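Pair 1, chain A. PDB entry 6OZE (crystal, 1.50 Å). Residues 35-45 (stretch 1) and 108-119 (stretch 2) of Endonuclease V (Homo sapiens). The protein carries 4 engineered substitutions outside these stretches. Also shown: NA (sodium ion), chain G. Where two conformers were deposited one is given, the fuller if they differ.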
# COMPACT_ATOMS: atom_id res chain seq x y z
N SER A 35 8.84 5.90 18.29
CA SER A 35 8.20 6.28 19.54
C SER A 35 7.03 7.21 19.24
O SER A 35 7.17 8.18 18.50
CB SER A 35 9.21 6.99 20.44
OG SER A 35 8.59 7.43 21.63
N GLY A 36 5.88 6.89 19.82
CA GLY A 36 4.67 7.63 19.58
C GLY A 36 3.75 6.98 18.58
O GLY A 36 2.57 7.37 18.49
N LEU A 37 4.24 6.00 17.81
CA LEU A 37 3.38 5.24 16.91
C LEU A 37 2.69 4.14 17.70
O LEU A 37 3.35 3.29 18.30
CB LEU A 37 4.20 4.64 15.77
CG LEU A 37 3.42 3.78 14.79
CD1 LEU A 37 2.29 4.59 14.09
CD2 LEU A 37 4.37 3.17 13.77
N GLN A 38 1.36 4.15 17.69
CA GLN A 38 0.58 3.18 18.45
C GLN A 38 -0.28 2.27 17.59
O GLN A 38 -0.58 1.15 18.03
CB GLN A 38 -0.34 3.89 19.46
CG GLN A 38 0.39 4.56 20.59
CD GLN A 38 0.96 3.56 21.58
OE1 GLN A 38 2.02 2.99 21.35
NE2 GLN A 38 0.25 3.34 22.68
N ARG A 39 -0.74 2.73 16.43
CA ARG A 39 -1.64 1.95 15.59
C ARG A 39 -1.25 2.09 14.13
O ARG A 39 -1.11 3.21 13.62
CB ARG A 39 -3.09 2.41 15.78
CG ARG A 39 -3.62 2.14 17.18
CD ARG A 39 -5.04 2.68 17.36
NE ARG A 39 -5.10 4.11 17.08
CZ ARG A 39 -4.76 5.06 17.93
NH1 ARG A 39 -4.86 6.33 17.56
NH2 ARG A 39 -4.33 4.76 19.15
N VAL A 40 -1.11 0.95 13.46
CA VAL A 40 -0.76 0.89 12.04
C VAL A 40 -1.88 0.15 11.33
O VAL A 40 -2.29 -0.93 11.77
CB VAL A 40 0.58 0.16 11.83
CG1 VAL A 40 0.91 0.06 10.35
CG2 VAL A 40 1.72 0.85 12.58
N GLY A 41 -2.37 0.72 10.24
CA GLY A 41 -3.45 0.12 9.49
C GLY A 41 -2.93 -0.61 8.27
O GLY A 41 -1.82 -0.34 7.77
N GLY A 42 -3.73 -1.57 7.81
CA GLY A 42 -3.46 -2.27 6.57
C GLY A 42 -4.74 -2.37 5.77
O GLY A 42 -5.83 -2.49 6.35
N VAL A 43 -4.61 -2.28 4.46
CA VAL A 43 -5.77 -2.33 3.57
C VAL A 43 -5.52 -3.33 2.46
O VAL A 43 -4.39 -3.53 2.02
CB VAL A 43 -6.22 -0.98 2.98
CG1 VAL A 43 -6.81 -0.07 4.05
CG2 VAL A 43 -5.06 -0.30 2.24
N ASP A 44 -6.62 -3.94 1.97
CA ASP A 44 -6.54 -4.91 0.90
C ASP A 44 -7.82 -4.84 0.09
O ASP A 44 -8.89 -4.64 0.66
CB ASP A 44 -6.47 -6.35 1.42
CG ASP A 44 -6.57 -7.38 0.30
OD1 ASP A 44 -5.63 -7.51 -0.50
OD2 ASP A 44 -7.63 -8.02 0.19
N VAL A 45 -7.69 -5.02 -1.22
CA VAL A 45 -8.81 -5.39 -2.08
C VAL A 45 -8.41 -6.66 -2.81
O VAL A 45 -7.32 -6.72 -3.40
CB VAL A 45 -9.17 -4.29 -3.08
CG1 VAL A 45 -10.32 -4.75 -3.99
CG2 VAL A 45 -9.57 -3.04 -2.34
N PRO A 108 -13.21 6.33 16.61
CA PRO A 108 -12.08 7.22 16.31
C PRO A 108 -10.85 6.95 17.15
O PRO A 108 -9.73 7.23 16.70
CB PRO A 108 -12.65 8.62 16.57
CG PRO A 108 -13.80 8.40 17.51
CD PRO A 108 -14.38 7.07 17.11
N GLY A 109 -11.01 6.40 18.35
CA GLY A 109 -9.86 6.05 19.15
C GLY A 109 -9.02 4.92 18.59
O GLY A 109 -7.92 4.68 19.10
N LEU A 110 -9.51 4.21 17.57
CA LEU A 110 -8.75 3.15 16.93
C LEU A 110 -8.22 3.55 15.57
O LEU A 110 -7.66 2.70 14.86
CB LEU A 110 -9.59 1.87 16.82
CG LEU A 110 -9.88 1.12 18.12
CD1 LEU A 110 -10.73 -0.12 17.85
CD2 LEU A 110 -8.59 0.75 18.84
N MET A 111 -8.37 4.81 15.18
CA MET A 111 -7.93 5.24 13.86
C MET A 111 -6.44 4.99 13.72
O MET A 111 -5.67 5.29 14.64
CB MET A 111 -8.21 6.72 13.65
CG MET A 111 -9.60 7.02 13.11
SD MET A 111 -9.81 6.41 11.42
CE MET A 111 -8.51 7.30 10.57
N PRO A 112 -5.99 4.45 12.60
CA PRO A 112 -4.55 4.25 12.40
C PRO A 112 -3.83 5.57 12.21
O PRO A 112 -4.38 6.55 11.69
CB PRO A 112 -4.49 3.41 11.13
CG PRO A 112 -5.77 3.70 10.40
CD PRO A 112 -6.79 3.90 11.49
N GLN A 113 -2.55 5.59 12.60
CA GLN A 113 -1.72 6.76 12.36
C GLN A 113 -1.03 6.71 11.00
O GLN A 113 -0.45 7.72 10.56
CB GLN A 113 -0.67 6.89 13.47
CG GLN A 113 -1.29 7.24 14.82
CD GLN A 113 -0.38 6.89 15.96
OE1 GLN A 113 -0.35 5.75 16.40
NE2 GLN A 113 0.37 7.87 16.46
N VAL A 114 -1.07 5.55 10.35
CA VAL A 114 -0.44 5.32 9.05
C VAL A 114 -1.08 4.07 8.47
O VAL A 114 -1.46 3.16 9.21
CB VAL A 114 1.10 5.15 9.24
CG1 VAL A 114 1.41 4.02 10.24
CG2 VAL A 114 1.79 4.86 7.90
N LEU A 115 -1.20 4.03 7.15
CA LEU A 115 -1.72 2.86 6.45
C LEU A 115 -0.61 2.25 5.62
O LEU A 115 0.07 2.96 4.87
CB LEU A 115 -2.85 3.25 5.49
CG LEU A 115 -4.13 3.83 6.08
CD1 LEU A 115 -5.09 4.21 4.92
CD2 LEU A 115 -4.78 2.81 6.99
N LEU A 116 -0.47 0.94 5.72
CA LEU A 116 0.30 0.15 4.76
C LEU A 116 -0.69 -0.39 3.73
O LEU A 116 -1.65 -1.09 4.09
CB LEU A 116 1.04 -0.99 5.44
CG LEU A 116 2.02 -0.60 6.56
CD1 LEU A 116 2.83 -1.83 6.98
CD2 LEU A 116 2.96 0.55 6.15
N VAL A 117 -0.45 -0.07 2.46
CA VAL A 117 -1.39 -0.34 1.38
C VAL A 117 -0.80 -1.41 0.47
O VAL A 117 0.34 -1.27 0.02
CB VAL A 117 -1.64 0.94 0.58
CG1 VAL A 117 -2.59 0.68 -0.59
CG2 VAL A 117 -2.19 1.99 1.48
N ASP A 118 -1.57 -2.46 0.21
CA ASP A 118 -1.17 -3.42 -0.81
C ASP A 118 -1.31 -2.77 -2.18
O ASP A 118 -2.39 -2.81 -2.77
CB ASP A 118 -2.00 -4.70 -0.70
CG ASP A 118 -1.52 -5.79 -1.67
OD1 ASP A 118 -0.59 -5.55 -2.46
OD2 ASP A 118 -2.08 -6.90 -1.62
N GLY A 119 -0.24 -2.17 -2.67
CA GLY A 119 -0.28 -1.37 -3.87
C GLY A 119 0.88 -0.40 -3.87
O GLY A 119 1.67 -0.35 -2.92
NA NA G . 4.05 2.39 20.26
O HOH W 1 5.33 4.64 21.30
O HOH W 2 -5.11 -4.24 -2.48
O HOH W 3 4.15 1.13 22.50
O HOH W 4 6.30 2.75 19.19

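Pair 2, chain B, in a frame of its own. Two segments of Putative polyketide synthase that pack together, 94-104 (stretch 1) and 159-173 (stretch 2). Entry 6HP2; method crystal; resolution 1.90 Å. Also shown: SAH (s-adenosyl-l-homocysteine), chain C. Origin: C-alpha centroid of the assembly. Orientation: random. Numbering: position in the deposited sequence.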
# COMPACT_ATOMS: atom_id res chain seq x y z
N SER B 94 3.81 -5.20 19.84
CA SER B 94 3.81 -4.97 21.29
C SER B 94 4.50 -3.66 21.64
O SER B 94 4.12 -3.01 22.62
CB SER B 94 4.48 -6.15 22.00
OG SER B 94 4.62 -5.90 23.38
N ARG B 95 5.49 -3.24 20.86
CA ARG B 95 6.19 -1.98 21.09
C ARG B 95 5.41 -0.78 20.56
O ARG B 95 5.58 0.34 21.04
CB ARG B 95 7.56 -2.02 20.40
CG ARG B 95 8.41 -0.79 20.56
CD ARG B 95 8.86 -0.65 22.00
NE ARG B 95 10.02 -1.48 22.29
CZ ARG B 95 10.56 -1.61 23.49
NH1 ARG B 95 10.02 -1.00 24.54
NH2 ARG B 95 11.63 -2.37 23.65
N VAL B 96 4.59 -0.97 19.54
CA VAL B 96 3.86 0.13 18.93
C VAL B 96 2.74 0.61 19.86
O VAL B 96 2.00 -0.19 20.45
CB VAL B 96 3.31 -0.35 17.59
CG1 VAL B 96 2.35 0.70 16.98
CG2 VAL B 96 4.47 -0.64 16.60
N GLN B 97 2.62 1.93 19.99
CA GLN B 97 1.47 2.52 20.66
C GLN B 97 0.53 3.27 19.72
O GLN B 97 -0.67 3.35 20.04
CB GLN B 97 1.92 3.50 21.75
CG GLN B 97 2.91 2.89 22.73
CD GLN B 97 2.24 2.46 24.01
OE1 GLN B 97 1.35 1.60 24.01
NE2 GLN B 97 2.63 3.08 25.12
N LYS B 98 1.03 3.81 18.60
CA LYS B 98 0.27 4.70 17.74
C LYS B 98 0.65 4.43 16.29
O LYS B 98 1.83 4.41 15.93
CB LYS B 98 0.51 6.18 18.04
CG LYS B 98 -0.10 6.64 19.42
CD LYS B 98 0.23 8.08 19.70
CE LYS B 98 -0.56 8.57 20.92
NZ LYS B 98 -0.10 9.91 21.38
N VAL B 99 -0.36 4.28 15.49
CA VAL B 99 -0.25 3.94 14.08
C VAL B 99 -1.04 4.97 13.29
O VAL B 99 -2.18 5.32 13.65
CB VAL B 99 -0.78 2.51 13.78
CG1 VAL B 99 -0.79 2.28 12.24
CG2 VAL B 99 0.11 1.46 14.51
N LEU B 100 -0.49 5.36 12.15
CA LEU B 100 -1.18 6.20 11.18
C LEU B 100 -1.23 5.51 9.82
O LEU B 100 -0.21 4.98 9.33
CB LEU B 100 -0.51 7.60 11.04
CG LEU B 100 -0.87 8.48 9.85
CD1 LEU B 100 -2.26 9.05 10.10
CD2 LEU B 100 0.16 9.59 9.66
N ASP B 101 -2.39 5.58 9.18
CA ASP B 101 -2.62 5.13 7.79
C ASP B 101 -2.94 6.39 7.02
O ASP B 101 -4.04 6.94 7.21
CB ASP B 101 -3.79 4.13 7.74
CG ASP B 101 -4.09 3.64 6.36
OD1 ASP B 101 -3.81 4.36 5.38
OD2 ASP B 101 -4.60 2.48 6.21
N PHE B 102 -2.00 6.87 6.14
CA PHE B 102 -2.19 8.20 5.57
C PHE B 102 -3.01 8.20 4.26
O PHE B 102 -3.13 9.25 3.64
CB PHE B 102 -0.89 8.94 5.37
CG PHE B 102 0.09 8.30 4.45
CD1 PHE B 102 0.04 8.56 3.09
CD2 PHE B 102 1.19 7.61 4.98
CE1 PHE B 102 1.00 8.07 2.20
CE2 PHE B 102 2.19 7.13 4.12
CZ PHE B 102 2.09 7.34 2.70
N GLY B 103 -3.55 7.06 3.87
CA GLY B 103 -4.55 6.95 2.77
C GLY B 103 -5.35 5.69 3.03
O GLY B 103 -5.11 4.63 2.43
N CYS B 104 -6.34 5.77 3.95
CA CYS B 104 -6.78 4.54 4.59
C CYS B 104 -7.97 3.83 3.90
O CYS B 104 -8.47 2.84 4.46
CB CYS B 104 -7.13 4.84 6.06
SG CYS B 104 -8.49 6.12 6.24
N ALA B 159 -1.60 18.70 8.50
CA ALA B 159 -0.61 18.07 9.36
C ALA B 159 -1.23 16.89 10.09
O ALA B 159 -2.37 16.97 10.54
CB ALA B 159 -0.06 19.09 10.38
N PHE B 160 -0.53 15.77 10.13
CA PHE B 160 -1.01 14.62 10.90
C PHE B 160 -1.06 15.03 12.38
O PHE B 160 -0.24 15.84 12.83
CB PHE B 160 -0.10 13.40 10.72
CG PHE B 160 0.08 12.93 9.34
CD1 PHE B 160 -0.98 12.75 8.50
CD2 PHE B 160 1.35 12.62 8.85
CE1 PHE B 160 -0.78 12.29 7.25
CE2 PHE B 160 1.53 12.19 7.59
CZ PHE B 160 0.47 12.00 6.79
N PRO B 161 -2.07 14.59 13.13
CA PRO B 161 -2.30 15.20 14.44
C PRO B 161 -1.38 14.71 15.53
O PRO B 161 -1.29 15.39 16.55
CB PRO B 161 -3.76 14.85 14.74
CG PRO B 161 -4.01 13.62 13.98
CD PRO B 161 -3.17 13.71 12.74
N ASP B 162 -0.66 13.60 15.36
CA ASP B 162 0.06 13.00 16.49
C ASP B 162 1.45 12.55 16.04
O ASP B 162 1.90 12.82 14.93
CB ASP B 162 -0.75 11.84 17.06
CG ASP B 162 -0.60 11.69 18.57
OD1 ASP B 162 0.45 12.07 19.12
OD2 ASP B 162 -1.53 11.17 19.20
N LEU B 163 2.16 11.88 16.94
CA LEU B 163 3.44 11.24 16.65
C LEU B 163 3.21 9.75 16.66
O LEU B 163 2.46 9.25 17.51
CB LEU B 163 4.50 11.62 17.67
CG LEU B 163 5.25 12.95 17.48
CD1 LEU B 163 6.22 12.85 16.32
CD2 LEU B 163 4.29 14.09 17.26
N TYR B 164 3.79 9.06 15.69
CA TYR B 164 3.47 7.65 15.42
C TYR B 164 4.69 6.75 15.44
O TYR B 164 5.76 7.12 14.98
CB TYR B 164 2.74 7.48 14.07
CG TYR B 164 1.50 8.35 14.01
CD1 TYR B 164 0.32 7.93 14.57
CD2 TYR B 164 1.55 9.64 13.44
CE1 TYR B 164 -0.82 8.74 14.53
CE2 TYR B 164 0.38 10.46 13.39
CZ TYR B 164 -0.77 10.00 13.94
OH TYR B 164 -1.89 10.83 13.92
N ASP B 165 4.51 5.53 15.93
CA ASP B 165 5.53 4.51 15.85
C ASP B 165 5.53 3.83 14.49
O ASP B 165 6.54 3.28 14.07
CB ASP B 165 5.29 3.50 16.96
CG ASP B 165 5.17 4.16 18.30
OD1 ASP B 165 6.13 4.88 18.67
OD2 ASP B 165 4.07 4.02 18.95
N MET B 166 4.39 3.81 13.81
CA MET B 166 4.30 3.20 12.50
C MET B 166 3.41 4.04 11.62
O MET B 166 2.33 4.46 12.07
CB MET B 166 3.75 1.78 12.65
CG MET B 166 3.67 1.01 11.34
SD MET B 166 2.86 -0.61 11.63
CE MET B 166 4.06 -1.37 12.68
N ILE B 167 3.87 4.31 10.39
CA ILE B 167 3.10 5.08 9.43
C ILE B 167 2.97 4.22 8.17
O ILE B 167 3.97 3.69 7.65
CB ILE B 167 3.76 6.44 9.13
CG1 ILE B 167 3.79 7.27 10.37
CG2 ILE B 167 3.01 7.15 7.98
CD1 ILE B 167 4.37 8.70 10.26
N VAL B 168 1.74 4.07 7.67
CA VAL B 168 1.41 3.08 6.68
C VAL B 168 0.81 3.80 5.48
O VAL B 168 -0.13 4.60 5.65
CB VAL B 168 0.45 2.02 7.25
CG1 VAL B 168 0.03 1.06 6.13
CG2 VAL B 168 1.09 1.30 8.35
N GLY B 169 1.37 3.54 4.29
CA GLY B 169 0.74 4.03 3.05
C GLY B 169 0.67 2.96 1.99
O GLY B 169 1.65 2.74 1.25
N ILE B 170 -0.45 2.25 1.91
CA ILE B 170 -0.57 1.18 0.93
C ILE B 170 -1.22 1.71 -0.35
O ILE B 170 -2.39 2.10 -0.32
CB ILE B 170 -1.41 0.02 1.49
CG1 ILE B 170 -0.71 -0.59 2.71
CG2 ILE B 170 -1.66 -1.03 0.43
CD1 ILE B 170 -1.56 -1.57 3.48
N GLU B 171 -0.48 1.74 -1.47
CA GLU B 171 -0.96 2.25 -2.76
C GLU B 171 -1.53 3.66 -2.65
O GLU B 171 -2.58 3.95 -3.22
CB GLU B 171 -1.99 1.31 -3.41
CG GLU B 171 -1.44 -0.04 -3.85
CD GLU B 171 -2.39 -0.76 -4.79
OE1 GLU B 171 -3.31 -0.11 -5.32
OE2 GLU B 171 -2.20 -1.98 -5.00
N VAL B 172 -0.86 4.53 -1.91
CA VAL B 172 -1.37 5.88 -1.72
C VAL B 172 -0.55 7.06 -2.22
O VAL B 172 -1.14 8.05 -2.65
CB VAL B 172 -1.60 6.14 -0.22
CG1 VAL B 172 -1.93 7.61 0.02
CG2 VAL B 172 -2.70 5.24 0.32
N SER B 173 0.78 7.00 -2.22
CA SER B 173 1.51 8.21 -2.58
C SER B 173 1.51 8.50 -4.07
O SER B 173 1.68 9.68 -4.44
CB SER B 173 2.96 8.18 -2.05
OG SER B 173 3.76 7.53 -2.93
N SAH C . -4.74 1.87 1.73
CA SAH C . -6.11 1.49 1.40
CB SAH C . -6.67 2.33 0.26
CG SAH C . -5.78 2.48 -0.96
SD SAH C . -6.66 3.32 -2.31
C SAH C . -6.10 0.02 1.06
O SAH C . -7.15 -0.55 0.77
OXT SAH C . -5.04 -0.60 1.09
C5' SAH C . -5.87 4.94 -2.15
C4' SAH C . -6.30 5.67 -0.88
O4' SAH C . -5.50 6.87 -0.76
C3' SAH C . -7.77 6.19 -0.98
O3' SAH C . -8.34 5.93 0.31
C2' SAH C . -7.67 7.69 -1.24
O2' SAH C . -8.72 8.46 -0.73
C1' SAH C . -6.34 8.00 -0.52
N9 SAH C . -5.66 9.23 -0.92
C8 SAH C . -5.23 9.60 -2.17
N7 SAH C . -4.72 10.82 -2.05
C5 SAH C . -4.75 11.20 -0.75
C6 SAH C . -4.36 12.35 -0.07
N6 SAH C . -3.75 13.39 -0.64
N1 SAH C . -4.54 12.40 1.28
C2 SAH C . -5.18 11.38 1.96
N3 SAH C . -5.59 10.27 1.27
C4 SAH C . -5.42 10.21 -0.06
O HOH W 5 -2.59 2.94 3.55

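Two neighbouring parallel strands fix the positions of their backbones far more strictly than the identity of their side chains, and pairs 1 and 2 illustrate the point. Fourteen central residues superpose with an RMSD of 0.7 Å. In each pair the strands run nearly parallel, at 18° in pair 1 and 21° in pair 2, and the ladder is the same. In pair 1, G41(A) N donates to V114(A) O at 2.8 Å and L116(A) N to G41(A) O at 2.8 Å; in pair 2, L100(B) N donates to M166(B) O at 3.0 Å and V168(B) N to L100(B) O at 2.7 Å. G41(A) and L100(B) are matched positions, so the same residue of the first strand serves the second strand with both its N and its O.

The entrance to the ladder is built alike from an amide in pair 1 and an acid in pair 2. Q113(A) matches D165(B), and each side chain meets two successive backbone NH groups. Q113(A) OE1 accepts from Q38(A) N at 2.7 Å and R39(A) N at 3.0 Å, while D165(B) OD2 accepts from Q97(B) N at 2.7 Å and K98(B) N at 3.1 Å. The backbone N of each completes the clasp, Q113(A) N to R39(A) O at 3.0 Å and D165(B) N to K98(B) O at 2.9 Å. The amide has a donor to spare, and Q113(A) NE2 reaches G36(A) O at 3.0 Å.

R39(A) and K98(B) coincide within 0.2 Å at CA, yet they spend their charge differently. R39(A) bends back so that NE donates to M111(A) O at 2.8 Å, with the carbonyl at the edge of the guanidinium and G109(A) O over one face. K98(B) is extended, all t beyond chi1, and its NZ forms a salt bridge with D162(B) OD2 at 2.9 Å.

A clear exchange of bulk is at G41(A) and L100(B). An ideal CB on G41(A) would lie 2.7 Å from L115(A) CD2 and 3.0 Å from P112(A) CB, so the neighbouring side chains already occupy that space. In pair 2 the matched L100(B) fills the site and packs against two rings: its CB sits over the face of Y164(B), the counterpart of P112(A), 3.5 Å from the centroid, and its CD2 over the face of F160(B), 3.3 Å from the centroid.

Two residues further along, the bulk is shared in pair 1 and concentrated on the first strand in pair 2. V43(A) meets V117(A) through their CG2 atoms at 3.7 Å, one valine against another. At the matched positions F102(B) faces G169(B), and the ring lies where a side chain would be: an ideal CB on G169(B) would come within 2.2 Å of F102(B) CZ, whereas its CA packs over the ring face, 3.9 Å from the centroid. The ring edge meets I167(B), with F102(B) CD2 3.5 Å from I167(B) CG2. A shared backbone thus tolerates either two valines or a large residue against none.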